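Local coordinates for putative rRNA methyltransferase (Sorangium cellulosum, PDB 4RWZ), which probably methylates 16S ribosomal RNA of the 30S subunit, conferring aminoglycoside resistance, at residues E134-N140 and T206-A211; L111-L116 and L155-S159. All blocks are in the same frame, centred on the assembly; numbering follows the deposited sequence.

Contact 1 (E134-N140 and T206-A211)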
# COMPACT_ATOMS: atom_id res chain seq x y z
N GLU A 134 -3.39 -8.46 -6.06
CA GLU A 134 -2.18 -8.97 -5.43
C GLU A 134 -1.63 -8.00 -4.39
O GLU A 134 -1.54 -6.83 -4.69
CB GLU A 134 -1.13 -9.10 -6.55
CG GLU A 134 0.04 -9.95 -6.22
CD GLU A 134 1.06 -10.02 -7.38
OE1 GLU A 134 0.95 -9.24 -8.38
OE2 GLU A 134 1.95 -10.88 -7.29
N LEU A 135 -1.27 -8.50 -3.20
CA LEU A 135 -0.49 -7.76 -2.23
C LEU A 135 0.97 -8.12 -2.45
O LEU A 135 1.31 -9.27 -2.58
CB LEU A 135 -0.92 -8.18 -0.81
CG LEU A 135 -0.06 -7.80 0.39
CD1 LEU A 135 -0.16 -6.35 0.50
CD2 LEU A 135 -0.67 -8.39 1.67
N ILE A 136 1.85 -7.11 -2.54
CA ILE A 136 3.29 -7.35 -2.70
C ILE A 136 4.03 -6.57 -1.58
O ILE A 136 3.90 -5.35 -1.48
CB ILE A 136 3.77 -6.77 -4.02
CG1 ILE A 136 2.98 -7.41 -5.17
CG2 ILE A 136 5.29 -7.06 -4.21
CD1 ILE A 136 3.43 -6.93 -6.62
N ALA A 137 4.78 -7.27 -0.75
CA ALA A 137 5.47 -6.61 0.36
C ALA A 137 6.98 -6.88 0.23
O ALA A 137 7.41 -8.04 0.03
CB ALA A 137 4.92 -7.10 1.70
N LEU A 138 7.76 -5.81 0.39
CA LEU A 138 9.23 -5.93 0.44
C LEU A 138 9.62 -5.66 1.88
O LEU A 138 9.46 -4.52 2.36
CB LEU A 138 9.92 -4.91 -0.44
CG LEU A 138 10.11 -5.33 -1.89
CD1 LEU A 138 11.04 -6.55 -2.01
CD2 LEU A 138 8.78 -5.65 -2.51
N LEU A 139 10.15 -6.67 2.55
CA LEU A 139 10.27 -6.64 4.01
C LEU A 139 11.75 -6.62 4.40
O LEU A 139 12.51 -7.47 3.96
CB LEU A 139 9.59 -7.87 4.64
CG LEU A 139 8.10 -8.10 4.32
CD1 LEU A 139 7.58 -9.34 5.05
CD2 LEU A 139 7.30 -6.86 4.63
N ASN A 140 12.14 -5.70 5.28
CA ASN A 140 13.54 -5.58 5.61
C ASN A 140 13.56 -5.07 7.05
O ASN A 140 12.79 -4.15 7.39
CB ASN A 140 14.18 -4.60 4.63
CG ASN A 140 15.65 -4.38 4.88
OD1 ASN A 140 16.04 -3.81 5.90
ND2 ASN A 140 16.49 -4.85 3.96
N THR A 206 16.50 -8.82 2.40
CA THR A 206 15.14 -8.31 2.08
C THR A 206 14.29 -9.49 1.64
O THR A 206 14.76 -10.38 0.93
CB THR A 206 15.20 -7.19 1.00
OG1 THR A 206 15.79 -6.02 1.58
CG2 THR A 206 13.80 -6.78 0.54
N ARG A 207 13.06 -9.57 2.13
CA ARG A 207 12.18 -10.68 1.79
C ARG A 207 11.04 -10.15 0.92
O ARG A 207 10.53 -9.04 1.14
CB ARG A 207 11.65 -11.36 3.06
CG ARG A 207 10.32 -12.16 2.89
CD ARG A 207 10.41 -13.71 3.01
NE ARG A 207 11.51 -14.21 3.85
CZ ARG A 207 12.06 -15.42 3.72
NH1 ARG A 207 11.60 -16.28 2.82
NH2 ARG A 207 13.07 -15.80 4.51
N LEU A 208 10.66 -10.94 -0.07
CA LEU A 208 9.49 -10.62 -0.89
C LEU A 208 8.36 -11.54 -0.50
O LEU A 208 8.54 -12.76 -0.44
CB LEU A 208 9.83 -10.84 -2.36
CG LEU A 208 8.67 -10.88 -3.34
CD1 LEU A 208 7.99 -9.51 -3.49
CD2 LEU A 208 9.19 -11.42 -4.73
N LEU A 209 7.21 -10.98 -0.13
CA LEU A 209 6.09 -11.81 0.24
C LEU A 209 4.93 -11.34 -0.60
O LEU A 209 4.68 -10.14 -0.64
CB LEU A 209 5.77 -11.61 1.73
CG LEU A 209 4.59 -12.37 2.34
CD1 LEU A 209 4.89 -13.86 2.28
CD2 LEU A 209 4.42 -11.88 3.79
N THR A 210 4.23 -12.22 -1.30
CA THR A 210 3.11 -11.76 -2.11
C THR A 210 1.91 -12.63 -1.79
O THR A 210 2.05 -13.76 -1.33
CB THR A 210 3.37 -11.82 -3.67
OG1 THR A 210 3.39 -13.19 -4.09
CG2 THR A 210 4.68 -11.10 -4.07
N ALA A 211 0.71 -12.10 -1.96
CA ALA A 211 -0.46 -12.91 -1.75
C ALA A 211 -1.58 -12.44 -2.66
O ALA A 211 -1.62 -11.28 -3.08
CB ALA A 211 -0.91 -12.85 -0.26
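Strands 134-139 and 207-211 pair antiparallel. Their axes approach to 4.7 Å and their directions differ by 169°. Six backbone hydrogen bonds join them, in three reciprocal pairs. Leu-135 N gives to Ala-211 O (2.8 Å) and Ala-211 N to Leu-135 O (3.0 Å). Ala-137 N and Leu-209 O (2.9 Å) match Leu-209 N and Ala-137 O (3.0 Å). Leu-139 N to Arg-207 O and Arg-207 N to Leu-139 O are both 2.8 Å. Ile-136/Thr-210 and Leu-138/Leu-208 are the non-hydrogen-bonded pairs between them. There, CA-H...O contacts add to the pairing, such as Thr-210 CA to Leu-135 O at 3.1 Å.

Beyond the last pair, Asn-140 ND2 donates to Thr-206 OG1 (2.7 Å). This side-chain bond extends the pairing by one residue on each segment. Asn-140 OD1 is held by Ser-142.

Apolar contacts form on both faces. Leu-208 CD1 meets Ile-136 CG2 at 3.7 Å and Leu-138 CD2 at 4.1 Å. On the face of Leu-135, Ala-137 and Leu-139, Leu-139 CD1 lies 4.2 Å from Leu-209 CD2.

The pair belongs to the seven-stranded sheet of a Rossmann-like methyltransferase, order 3-2-1-4-5-7-6. Strand 207-213 lies between 133-139 and 176-183 and runs antiparallel to both. Strand 98-104 flanks 133-139 on its other edge, and helix 108-115 packs on Leu-139.

Contact 2 (L111-L116 and L155-S159); sequences LSALVL and LPELS
Leu-155, Val-115 and Pro-156 have the most surface buried where the end of a helix meets an extended loop. Residues 111-115 are helical, with Val-115 N bonded to Leu-111 O (3.1 Å) and Leu-116 N to Ser-112 O (2.8 Å). Leu-155, Pro-156 and Glu-157 are extended (psi 136° to 152°). Leu-158 then centres an inverse gamma turn (-86/63). The nearest CA pairs are Ser-112 with Leu-155 (6.9 Å) and Val-115 with Pro-156 (7.2 Å). No hydrogen bond crosses, so the contact is packing.

Leu-155, rotamer mt, reaches along the helix. Its CD1 lies 3.8 Å from Leu-111 CD2. Its CD2 lies 3.3 Å from Ser-112 OG and 4.2 Å from both Val-115 CG2 and Leu-116 CD2. Ser-112 OG itself bonds to Ala-108 O.

Val-115, chi1 m, points toward the loop. Its CG2 is 4.0 Å from Pro-156 CD, and its CB is 3.8 Å from Leu-158 CD1. Pro-156 points back, with CG 3.7 Å from Val-115 O and CD 3.8 Å from Leu-116 CD2.

Val-115 O also accepts from Trp-162 NE1, which ties the helix end to helix 160-172. Ser-159 is the N-cap of that helix, its OG bonded to Trp-162 N. This is loop-on-helix packing at the edge of a Rossmann-like methyltransferase domain, where the connection from strand 133-139 to helix 160-172 passes helix 108-115.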
# COMPACT_ATOMS: atom_id res chain seq x y z
N LEU A 111 5.55 -3.94 9.56
CA LEU A 111 6.30 -5.15 9.29
C LEU A 111 5.84 -6.25 10.22
O LEU A 111 5.58 -7.39 9.79
CB LEU A 111 7.81 -4.89 9.51
CG LEU A 111 8.76 -6.10 9.46
CD1 LEU A 111 8.70 -6.77 8.09
CD2 LEU A 111 10.21 -5.66 9.78
N SER A 112 5.78 -5.93 11.51
CA SER A 112 5.31 -6.95 12.46
C SER A 112 3.91 -7.46 12.15
O SER A 112 3.61 -8.65 12.27
CB SER A 112 5.30 -6.42 13.89
OG SER A 112 6.60 -6.01 14.20
N ALA A 113 3.03 -6.54 11.79
CA ALA A 113 1.66 -6.90 11.48
C ALA A 113 1.64 -7.88 10.30
O ALA A 113 0.73 -8.71 10.20
CB ALA A 113 0.80 -5.62 11.18
N LEU A 114 2.61 -7.79 9.36
CA LEU A 114 2.57 -8.70 8.19
C LEU A 114 3.22 -10.05 8.47
O LEU A 114 2.92 -11.08 7.79
CB LEU A 114 3.31 -8.05 6.96
CG LEU A 114 2.63 -6.75 6.47
CD1 LEU A 114 3.64 -6.01 5.50
CD2 LEU A 114 1.37 -7.06 5.70
N VAL A 115 4.12 -10.08 9.46
CA VAL A 115 4.84 -11.35 9.72
C VAL A 115 4.39 -12.09 10.97
O VAL A 115 4.72 -13.28 11.11
CB VAL A 115 6.38 -11.21 9.72
CG1 VAL A 115 6.85 -10.60 8.37
CG2 VAL A 115 6.86 -10.36 10.88
N LEU A 116 3.69 -11.41 11.90
CA LEU A 116 3.22 -12.13 13.09
C LEU A 116 2.12 -13.16 12.75
O LEU A 116 2.22 -14.34 13.16
CB LEU A 116 2.82 -11.17 14.23
CG LEU A 116 4.06 -10.42 14.78
CD1 LEU A 116 3.72 -9.39 15.85
CD2 LEU A 116 5.14 -11.41 15.24
N LEU A 155 11.35 -10.56 15.81
CA LEU A 155 10.42 -10.99 14.77
C LEU A 155 10.79 -12.39 14.27
O LEU A 155 11.96 -12.77 14.26
CB LEU A 155 10.37 -9.97 13.63
CG LEU A 155 9.77 -8.64 14.11
CD1 LEU A 155 9.86 -7.52 13.04
CD2 LEU A 155 8.33 -8.81 14.54
N PRO A 156 9.79 -13.16 13.84
CA PRO A 156 10.12 -14.51 13.40
C PRO A 156 10.83 -14.54 12.05
O PRO A 156 10.67 -13.63 11.25
CB PRO A 156 8.74 -15.17 13.26
CG PRO A 156 7.82 -14.03 12.94
CD PRO A 156 8.36 -12.85 13.70
N GLU A 157 11.65 -15.56 11.84
CA GLU A 157 12.23 -15.85 10.54
C GLU A 157 11.15 -16.45 9.67
O GLU A 157 10.38 -17.32 10.13
N LEU A 158 11.05 -16.01 8.43
CA LEU A 158 9.99 -16.53 7.57
C LEU A 158 10.41 -17.84 6.86
O LEU A 158 10.46 -17.91 5.65
CB LEU A 158 9.56 -15.46 6.57
CG LEU A 158 8.30 -14.63 6.91
CD1 LEU A 158 8.32 -14.24 8.36
CD2 LEU A 158 8.21 -13.40 6.05
N SER A 159 10.65 -18.87 7.66
CA SER A 159 10.97 -20.21 7.22
C SER A 159 9.72 -20.91 6.72
O SER A 159 8.61 -20.41 6.91
CB SER A 159 11.50 -20.99 8.41
OG SER A 159 10.48 -21.15 9.39

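Overall arrangement
After the N-terminal hairpin and the first three strands of the central sheet, the chain runs through strand 98-104 and enters helix 108-115, which supplies residues 111-116 of contact 2. Helix 119-127 leads to strand 133-139, the first half of contact 1. A long connection returns to helix 108-115 at 155-159 and closes contact 2. Helix 160-172 and strand 176-183 follow, then an unmodelled region, before 206-211 closes contact 1. The two loops therefore cross. Contact 1 is within the central sheet, while contact 2 joins a helix to a loop beside it. Their centres are about 11 Å apart. They meet at Leu-139, whose CD1 lies 3.6 Å from Val-115 CG1, and Arg-207 NH1 packs 3.5 Å from Leu-158 O.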